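Local atomic coordinates of carbonic anhydrase (PDB entry 3UCJ), a protein that probably catalyses the reversible hydration of carbon dioxide to hydrogencarbonate and a proton, using one zinc ion per subunit. Residues N70-L74 / W126-V130. Numbering follows the deposited sequence.
With AZM (5-acetamido-1,3,4-thiadiazole-2-sulfonamide), chain D.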
loop_
_atom_site.group_PDB
_atom_site.type_symbol
_atom_site.label_atom_id
_atom_site.label_comp_id
_atom_site.label_asym_id
_atom_site.label_seq_id
_atom_site.Cartn_x
_atom_site.Cartn_y
_atom_site.Cartn_z
ATOM N N ASN A 70 -7.886 1.781 12.687
ATOM C CA ASN A 70 -6.455 1.438 12.430
ATOM C C ASN A 70 -5.610 2.148 13.483
ATOM O O ASN A 70 -6.121 2.978 14.250
ATOM C CB ASN A 70 -6.075 1.881 10.972
ATOM C CG ASN A 70 -6.143 3.411 10.777
ATOM O OD1 ASN A 70 -5.461 4.209 11.449
ATOM N ND2 ASN A 70 -6.932 3.835 9.790
ATOM N N VAL A 71 -4.329 1.812 13.533
ATOM C CA VAL A 71 -3.458 2.480 14.538
ATOM C C VAL A 71 -3.289 3.963 14.297
ATOM O O VAL A 71 -2.744 4.432 13.263
ATOM C CB VAL A 71 -2.044 1.718 14.552
ATOM C CG1 VAL A 71 -0.981 2.638 15.259
ATOM C CG2 VAL A 71 -2.194 0.287 15.098
ATOM N N GLY A 72 -3.769 4.778 15.253
ATOM C CA GLY A 72 -3.734 6.213 15.047
ATOM C C GLY A 72 -4.855 6.860 14.231
ATOM O O GLY A 72 -4.775 8.023 13.988
ATOM N N ASN A 73 -5.901 6.130 13.770
ATOM C CA ASN A 73 -6.992 6.754 13.100
ATOM C C ASN A 73 -6.577 7.630 11.928
ATOM O O ASN A 73 -6.981 8.766 11.751
ATOM C CB ASN A 73 -8.012 7.443 14.079
ATOM C CG ASN A 73 -7.409 8.506 15.008
ATOM O OD1 ASN A 73 -7.104 8.217 16.191
ATOM N ND2 ASN A 73 -7.349 9.731 14.541
ATOM N N LEU A 74 -5.754 7.043 11.078
ATOM C CA LEU A 74 -5.141 7.794 10.016
ATOM C C LEU A 74 -5.938 7.570 8.693
ATOM O O LEU A 74 -6.427 6.496 8.458
ATOM C CB LEU A 74 -3.766 7.190 9.746
ATOM C CG LEU A 74 -2.817 7.332 10.979
ATOM C CD1 LEU A 74 -1.471 6.878 10.462
ATOM C CD2 LEU A 74 -2.595 8.805 11.390
ATOM N N TRP A 126 4.026 2.817 9.427
ATOM C CA TRP A 126 2.617 3.273 9.492
ATOM C C TRP A 126 2.396 4.639 10.050
ATOM O O TRP A 126 1.576 5.438 9.553
ATOM C CB TRP A 126 1.759 2.164 10.196
ATOM C CG TRP A 126 0.300 2.523 10.269
ATOM C CD1 TRP A 126 -0.362 3.001 11.367
ATOM C CD2 TRP A 126 -0.645 2.586 9.157
ATOM N NE1 TRP A 126 -1.661 3.286 11.021
ATOM C CE2 TRP A 126 -1.860 3.064 9.682
ATOM C CE3 TRP A 126 -0.574 2.267 7.766
ATOM C CZ2 TRP A 126 -3.038 3.242 8.895
ATOM C CZ3 TRP A 126 -1.771 2.505 6.953
ATOM C CH2 TRP A 126 -2.981 2.976 7.558
ATOM N N ILE A 127 3.037 4.939 11.206
ATOM C CA ILE A 127 2.793 6.210 11.798
ATOM C C ILE A 127 3.593 7.348 11.209
ATOM O O ILE A 127 3.557 8.465 11.750
ATOM C CB ILE A 127 3.069 6.098 13.419
ATOM C CG1 ILE A 127 4.582 5.842 13.597
ATOM C CG2 ILE A 127 2.137 5.004 13.974
ATOM C CD1 ILE A 127 4.975 5.969 15.176
ATOM N N SER A 128 4.185 7.175 10.019
ATOM C CA SER A 128 4.843 8.274 9.351
ATOM C C SER A 128 3.871 9.449 9.196
ATOM O O SER A 128 4.266 10.614 9.297
ATOM C CB SER A 128 5.437 7.886 7.940
ATOM O OG SER A 128 6.364 6.805 8.076
ATOM N N ASP A 129 2.558 9.155 9.026
ATOM C CA ASP A 129 1.653 10.275 8.817
ATOM C C ASP A 129 1.651 11.170 10.060
ATOM O O ASP A 129 1.411 12.412 9.924
ATOM C CB ASP A 129 0.143 9.823 8.636
ATOM C CG ASP A 129 -0.068 8.808 7.467
ATOM O OD1 ASP A 129 -1.244 8.612 7.048
ATOM O OD2 ASP A 129 0.837 8.051 7.082
ATOM N N VAL A 130 1.666 10.514 11.209
ATOM C CA VAL A 130 1.660 11.305 12.487
ATOM C C VAL A 130 2.920 12.240 12.508
ATOM O O VAL A 130 2.793 13.444 12.812
ATOM C CB VAL A 130 1.634 10.415 13.691
ATOM C CG1 VAL A 130 1.577 11.359 14.977
ATOM C CG2 VAL A 130 0.352 9.521 13.663
HETATM C C1 AZM D . -1.223 2.555 20.309
HETATM C C2 AZM D . 1.180 2.456 20.080
HETATM C C3 AZM D . 3.016 2.454 18.557
HETATM C C4 AZM D . 4.467 2.070 18.329
HETATM N N1 AZM D . -3.631 3.913 20.543
HETATM N N2 AZM D . 0.758 2.620 21.378
HETATM N N3 AZM D . -0.724 2.671 21.540
HETATM N N4 AZM D . 2.577 2.535 19.814
HETATM O O1 AZM D . -3.564 1.412 20.497
HETATM O O2 AZM D . -2.962 2.762 18.594
HETATM O O3 AZM D . 2.215 2.678 17.611
HETATM S S1 AZM D . -2.954 2.561 20.080
HETATM S S2 AZM D . -0.092 2.306 18.959
#
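The indole of W126 meets L74 on one face and the turn beginning at N70 along its edge. CD1 of L74 lies over the five-membered ring, 4.0 Å from its centroid and displaced toward the rim, a CH-pi contact. At the edge the amide of N70 stands steeply to the indole, the planes 74° apart, with N70 CG 3.6 Å from W126 CZ2. Beside it the W126 NE1-H is given to a lone pair of the V71 carbonyl, W126 NE1 to V71 O 2.7 Å, almost in the ring plane but bent to 147° at the hydrogen. With CG of W126 anti to the backbone N (chi1 -178°), the indole extends toward this oxygen.

The receiving loop illustrates how a beta turn is braced by its first side chain. N70 to N73 form a type II turn that starts at the last residue of strand 65-70 of the beta-carbonic anhydrase sheet, with G72 at a backbone conformation suited to glycine. N70 OD1 accepts the L74 N-H at 2.9 Å, and its ND2 donates to L74 O and also to Q68 OE1, fixing the amide at both ends.

Further along, L74 CD2 packs on V130 CG2 at 3.8 Å, while CD1 touches D129 CB; the D129 carboxylate forms a salt bridge with K78 of a neighbouring subunit. V71 CG1 is 4.1 Å from I127 CG2. The same V71 CG1 also lines the acetazolamide pocket, 3.8 Å from AZM S2, the thiadiazole sulfur.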